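Spectinomycin phosphotransferase (Legionella pneumophila, PDB 3I1A) probably phosphorylates the aminocyclitol antibiotic spectinomycin, using a nucleotide and magnesium bound in a protein-kinase-like fold, and so acts as a resistance factor. Local coordinates at residues 168-178 / 303-314. Residues are numbered along the deposited sequence; the frame is centred on the assembly and turned at random. Where two conformers were deposited one is given.
Sequences DKLTAAFKSFF and NQSRLESFKYFK
Leu170 and Phe310 interlock two helices, 169-178 and 303-314, that run side by side in the same direction, their axes 10.6 Å apart and only 10° from parallel. The packing is knobs-into-holes: Leu170 enters a hole formed by Asn303, Arg306, Leu307 and Phe310, and Phe310 in turn drops among Leu170, Ala173, Phe174 and Phe177, its CE2 lying 3.5 Å from Ala173 CB. Further along, CE1, at the edge of Phe174, stands over the face of Phe313, toward its rim, in a T-shaped pair, centroids 5.0 Å apart and planes at 86°. Lys314 lays its aliphatic chain over Phe177, CG sitting 3.6 Å from the ring centroid in a CH-pi contact. The two helices belong to the helical part of this kinase-like phosphotransferase, away from the nucleotide and magnesium sites; Phe174 and Phe313 also touch Leu296 and Ile289 of helix 274-297. At the N-terminal end a salt bridge joins the pair. Arg306 meets the carboxylate of Asp168 end-on and nearly coplanar, NH1 to OD2 at 2.7 Å and NH2 to OD1 at 3.1 Å. Asp168 is also the N-cap of its helix: with CG between backbone N and carbonyl carbon (chi1 72°), OD1 turns back to accept from Thr171 N at 2.9 Å. Asn303 OD1 takes a more bent bond from Arg306 NH1, which lies above the plane of its carbonyl, while Leu296 O and Asp295 O receive NH2 and NE, fixing the rotation of the guanidinium, one face of which is touched by Leu170 CB near its rim.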
loop_
_atom_site.group_PDB
_atom_site.type_symbol
_atom_site.label_atom_id
_atom_site.label_comp_id
_atom_site.label_asym_id
_atom_site.label_seq_id
_atom_site.Cartn_x
_atom_site.Cartn_y
_atom_site.Cartn_z
ATOM N N ASP A 168 1.478 -30.225 8.985
ATOM C CA ASP A 168 1.231 -30.701 7.625
ATOM C C ASP A 168 2.446 -30.340 6.759
ATOM O O ASP A 168 3.418 -29.783 7.256
ATOM C CB ASP A 168 -0.098 -30.160 7.040
ATOM C CG ASP A 168 -0.086 -28.674 6.673
ATOM O OD1 ASP A 168 0.875 -27.938 6.994
ATOM O OD2 ASP A 168 -1.091 -28.234 6.039
ATOM N N LYS A 169 2.402 -30.694 5.480
ATOM C CA LYS A 169 3.511 -30.448 4.564
ATOM C C LYS A 169 3.993 -29.009 4.527
ATOM O O LYS A 169 5.199 -28.740 4.610
ATOM C CB LYS A 169 3.105 -30.871 3.138
ATOM C CG LYS A 169 4.270 -30.905 2.122
ATOM C CD LYS A 169 3.720 -31.253 0.719
ATOM C CE LYS A 169 4.793 -31.343 -0.357
ATOM N NZ LYS A 169 4.142 -31.401 -1.702
ATOM N N LEU A 170 3.057 -28.081 4.376
ATOM C CA LEU A 170 3.448 -26.681 4.294
ATOM C C LEU A 170 4.033 -26.157 5.600
ATOM O O LEU A 170 5.032 -25.454 5.593
ATOM C CB LEU A 170 2.260 -25.851 3.861
ATOM C CG LEU A 170 2.033 -25.997 2.357
ATOM C CD1 LEU A 170 0.784 -25.188 1.958
ATOM C CD2 LEU A 170 3.262 -25.491 1.601
ATOM N N THR A 171 3.427 -26.526 6.722
ATOM C CA THR A 171 3.948 -26.080 8.014
ATOM C C THR A 171 5.355 -26.612 8.253
ATOM O O THR A 171 6.229 -25.888 8.723
ATOM C CB THR A 171 3.050 -26.542 9.166
ATOM O OG1 THR A 171 1.785 -25.886 9.053
ATOM C CG2 THR A 171 3.683 -26.188 10.510
ATOM N N ALA A 172 5.586 -27.877 7.917
ATOM C CA ALA A 172 6.917 -28.458 8.102
ATOM C C ALA A 172 7.958 -27.801 7.194
ATOM O O ALA A 172 9.114 -27.581 7.593
ATOM C CB ALA A 172 6.885 -29.987 7.839
ATOM N N ALA A 173 7.573 -27.494 5.958
ATOM C CA ALA A 173 8.496 -26.862 5.016
ATOM C C ALA A 173 8.850 -25.451 5.510
ATOM O O ALA A 173 10.008 -25.011 5.423
ATOM C CB ALA A 173 7.857 -26.800 3.616
ATOM N N PHE A 174 7.848 -24.758 6.040
ATOM C CA PHE A 174 8.043 -23.403 6.565
ATOM C C PHE A 174 8.976 -23.411 7.776
ATOM O O PHE A 174 9.864 -22.570 7.881
ATOM C CB PHE A 174 6.704 -22.800 6.978
ATOM C CG PHE A 174 6.839 -21.485 7.691
ATOM C CD1 PHE A 174 7.227 -20.341 6.988
ATOM C CD2 PHE A 174 6.631 -21.407 9.073
ATOM C CE1 PHE A 174 7.414 -19.133 7.657
ATOM C CE2 PHE A 174 6.813 -20.206 9.759
ATOM C CZ PHE A 174 7.209 -19.063 9.043
ATOM N N LYS A 175 8.769 -24.352 8.694
ATOM C CA LYS A 175 9.642 -24.440 9.860
ATOM C C LYS A 175 11.093 -24.718 9.456
ATOM O O LYS A 175 12.018 -24.167 10.053
ATOM C CB LYS A 175 9.144 -25.521 10.816
ATOM C CG LYS A 175 7.850 -25.129 11.536
ATOM C CD LYS A 175 7.477 -26.172 12.573
ATOM C CE LYS A 175 6.182 -25.819 13.280
ATOM N NZ LYS A 175 5.870 -26.837 14.294
ATOM N N SER A 176 11.278 -25.574 8.450
ATOM C CA SER A 176 12.611 -25.903 7.962
ATOM C C SER A 176 13.286 -24.658 7.405
ATOM O O SER A 176 14.460 -24.395 7.680
ATOM C CB SER A 176 12.541 -26.965 6.858
ATOM O OG SER A 176 12.146 -28.220 7.379
ATOM N N PHE A 177 12.532 -23.893 6.622
ATOM C CA PHE A 177 13.057 -22.681 6.009
ATOM C C PHE A 177 13.368 -21.642 7.089
ATOM O O PHE A 177 14.375 -20.944 7.017
ATOM C CB PHE A 177 12.056 -22.074 5.016
ATOM C CG PHE A 177 12.617 -20.907 4.249
ATOM C CD1 PHE A 177 13.391 -21.105 3.116
ATOM C CD2 PHE A 177 12.423 -19.606 4.708
ATOM C CE1 PHE A 177 13.970 -20.019 2.444
ATOM C CE2 PHE A 177 12.990 -18.524 4.053
ATOM C CZ PHE A 177 13.766 -18.727 2.918
ATOM N N PHE A 178 12.479 -21.522 8.065
ATOM C CA PHE A 178 12.665 -20.554 9.171
ATOM C C PHE A 178 13.943 -20.924 9.913
ATOM O O PHE A 178 14.825 -20.097 10.172
ATOM C CB PHE A 178 11.481 -20.652 10.137
ATOM C CG PHE A 178 11.350 -19.481 11.089
ATOM C CD1 PHE A 178 10.350 -18.518 10.895
ATOM C CD2 PHE A 178 12.209 -19.350 12.184
ATOM C CE1 PHE A 178 10.196 -17.443 11.780
ATOM C CE2 PHE A 178 12.068 -18.274 13.080
ATOM C CZ PHE A 178 11.056 -17.320 12.875
ATOM N N ASN A 303 -4.702 -24.586 1.233
ATOM C CA ASN A 303 -3.297 -24.822 0.926
ATOM C C ASN A 303 -2.709 -24.147 -0.301
ATOM O O ASN A 303 -1.499 -23.930 -0.363
ATOM C CB ASN A 303 -3.040 -26.325 0.891
ATOM C CG ASN A 303 -3.221 -26.958 2.254
ATOM O OD1 ASN A 303 -3.211 -26.262 3.276
ATOM N ND2 ASN A 303 -3.377 -28.275 2.283
ATOM N N GLN A 304 -3.540 -23.841 -1.291
ATOM C CA GLN A 304 -3.045 -23.158 -2.476
ATOM C C GLN A 304 -2.646 -21.742 -2.048
ATOM O O GLN A 304 -1.620 -21.209 -2.468
ATOM C CB GLN A 304 -4.149 -23.138 -3.538
ATOM C CG GLN A 304 -4.507 -24.546 -4.055
ATOM C CD GLN A 304 -5.071 -25.486 -2.975
ATOM O OE1 GLN A 304 -6.062 -25.169 -2.300
ATOM N NE2 GLN A 304 -4.446 -26.651 -2.818
ATOM N N SER A 305 -3.468 -21.144 -1.192
ATOM C CA SER A 305 -3.220 -19.799 -0.687
ATOM C C SER A 305 -2.021 -19.769 0.261
ATOM O O SER A 305 -1.238 -18.817 0.260
ATOM C CB SER A 305 -4.465 -19.278 0.027
ATOM O OG SER A 305 -5.529 -19.111 -0.898
ATOM N N ARG A 306 -1.890 -20.806 1.081
ATOM C CA ARG A 306 -0.762 -20.899 1.995
ATOM C C ARG A 306 0.532 -21.083 1.208
ATOM O O ARG A 306 1.558 -20.566 1.600
ATOM C CB ARG A 306 -0.952 -22.049 2.980
ATOM C CG ARG A 306 -1.956 -21.716 4.069
ATOM C CD ARG A 306 -2.286 -22.938 4.912
ATOM N NE ARG A 306 -1.178 -23.358 5.775
ATOM C CZ ARG A 306 -0.855 -24.624 6.027
ATOM N NH1 ARG A 306 -1.546 -25.620 5.478
ATOM N NH2 ARG A 306 0.151 -24.899 6.849
ATOM N N LEU A 307 0.498 -21.839 0.107
ATOM C CA LEU A 307 1.725 -21.994 -0.691
ATOM C C LEU A 307 2.117 -20.628 -1.266
ATOM O O LEU A 307 3.297 -20.318 -1.390
ATOM C CB LEU A 307 1.526 -22.998 -1.846
ATOM C CG LEU A 307 2.696 -23.234 -2.830
ATOM C CD1 LEU A 307 4.011 -23.677 -2.143
ATOM C CD2 LEU A 307 2.251 -24.336 -3.796
ATOM N N GLU A 308 1.147 -19.804 -1.647
ATOM C CA GLU A 308 1.525 -18.484 -2.181
ATOM C C GLU A 308 2.223 -17.667 -1.098
ATOM O O GLU A 308 3.222 -16.987 -1.369
ATOM C CB GLU A 308 0.304 -17.719 -2.697
ATOM C CG GLU A 308 -0.383 -18.407 -3.874
ATOM C CD GLU A 308 -1.540 -17.602 -4.454
ATOM O OE1 GLU A 308 -2.386 -17.098 -3.680
ATOM O OE2 GLU A 308 -1.608 -17.499 -5.699
ATOM N N SER A 309 1.697 -17.735 0.123
ATOM C CA SER A 309 2.311 -17.016 1.251
ATOM C C SER A 309 3.749 -17.519 1.448
ATOM O O SER A 309 4.650 -16.727 1.680
ATOM C CB SER A 309 1.535 -17.262 2.537
ATOM O OG SER A 309 0.229 -16.727 2.453
ATOM N N PHE A 310 3.956 -18.832 1.317
ATOM C CA PHE A 310 5.281 -19.427 1.504
ATOM C C PHE A 310 6.265 -18.927 0.444
ATOM O O PHE A 310 7.391 -18.588 0.763
ATOM C CB PHE A 310 5.144 -20.963 1.496
ATOM C CG PHE A 310 6.396 -21.714 1.901
ATOM C CD1 PHE A 310 7.329 -21.161 2.775
ATOM C CD2 PHE A 310 6.598 -23.018 1.454
ATOM C CE1 PHE A 310 8.439 -21.901 3.196
ATOM C CE2 PHE A 310 7.713 -23.766 1.871
ATOM C CZ PHE A 310 8.630 -23.207 2.740
ATOM N N LYS A 311 5.829 -18.853 -0.813
ATOM C CA LYS A 311 6.678 -18.354 -1.876
ATOM C C LYS A 311 7.035 -16.889 -1.598
ATOM O O LYS A 311 8.192 -16.480 -1.756
ATOM C CB LYS A 311 5.955 -18.513 -3.230
ATOM C CG LYS A 311 5.755 -19.989 -3.591
ATOM C CD LYS A 311 5.266 -20.188 -5.022
ATOM C CE LYS A 311 5.119 -21.675 -5.339
ATOM N NZ LYS A 311 4.772 -21.898 -6.783
ATOM N N TYR A 312 6.049 -16.109 -1.163
ATOM C CA TYR A 312 6.294 -14.698 -0.863
ATOM C C TYR A 312 7.314 -14.584 0.264
ATOM O O TYR A 312 8.281 -13.819 0.179
ATOM C CB TYR A 312 5.014 -13.991 -0.440
ATOM C CG TYR A 312 5.260 -12.532 -0.114
ATOM C CD1 TYR A 312 5.750 -11.650 -1.085
ATOM C CD2 TYR A 312 5.034 -12.038 1.168
ATOM C CE1 TYR A 312 6.007 -10.306 -0.773
ATOM C CE2 TYR A 312 5.286 -10.703 1.486
ATOM C CZ TYR A 312 5.767 -9.846 0.515
ATOM O OH TYR A 312 5.979 -8.516 0.827
ATOM N N PHE A 313 7.082 -15.348 1.320
ATOM C CA PHE A 313 7.981 -15.359 2.467
ATOM C C PHE A 313 9.417 -15.695 2.027
ATOM O O PHE A 313 10.379 -15.029 2.432
ATOM C CB PHE A 313 7.467 -16.389 3.485
ATOM C CG PHE A 313 8.155 -16.321 4.824
ATOM C CD1 PHE A 313 7.484 -15.825 5.945
ATOM C CD2 PHE A 313 9.465 -16.755 4.961
ATOM C CE1 PHE A 313 8.129 -15.766 7.189
ATOM C CE2 PHE A 313 10.116 -16.698 6.205
ATOM C CZ PHE A 313 9.449 -16.205 7.308
ATOM N N LYS A 314 9.578 -16.712 1.179
ATOM C CA LYS A 314 10.938 -17.075 0.776
ATOM C C LYS A 314 11.629 -16.075 -0.127
ATOM O O LYS A 314 12.848 -15.869 -0.029
ATOM C CB LYS A 314 10.943 -18.455 0.114
ATOM C CG LYS A 314 10.622 -19.546 1.127
ATOM C CD LYS A 314 10.848 -20.949 0.587
ATOM C CE LYS A 314 9.790 -21.357 -0.416
ATOM N NZ LYS A 314 10.020 -22.781 -0.834
HETATM O O HOH W 1 -3.325 -29.365 5.154
#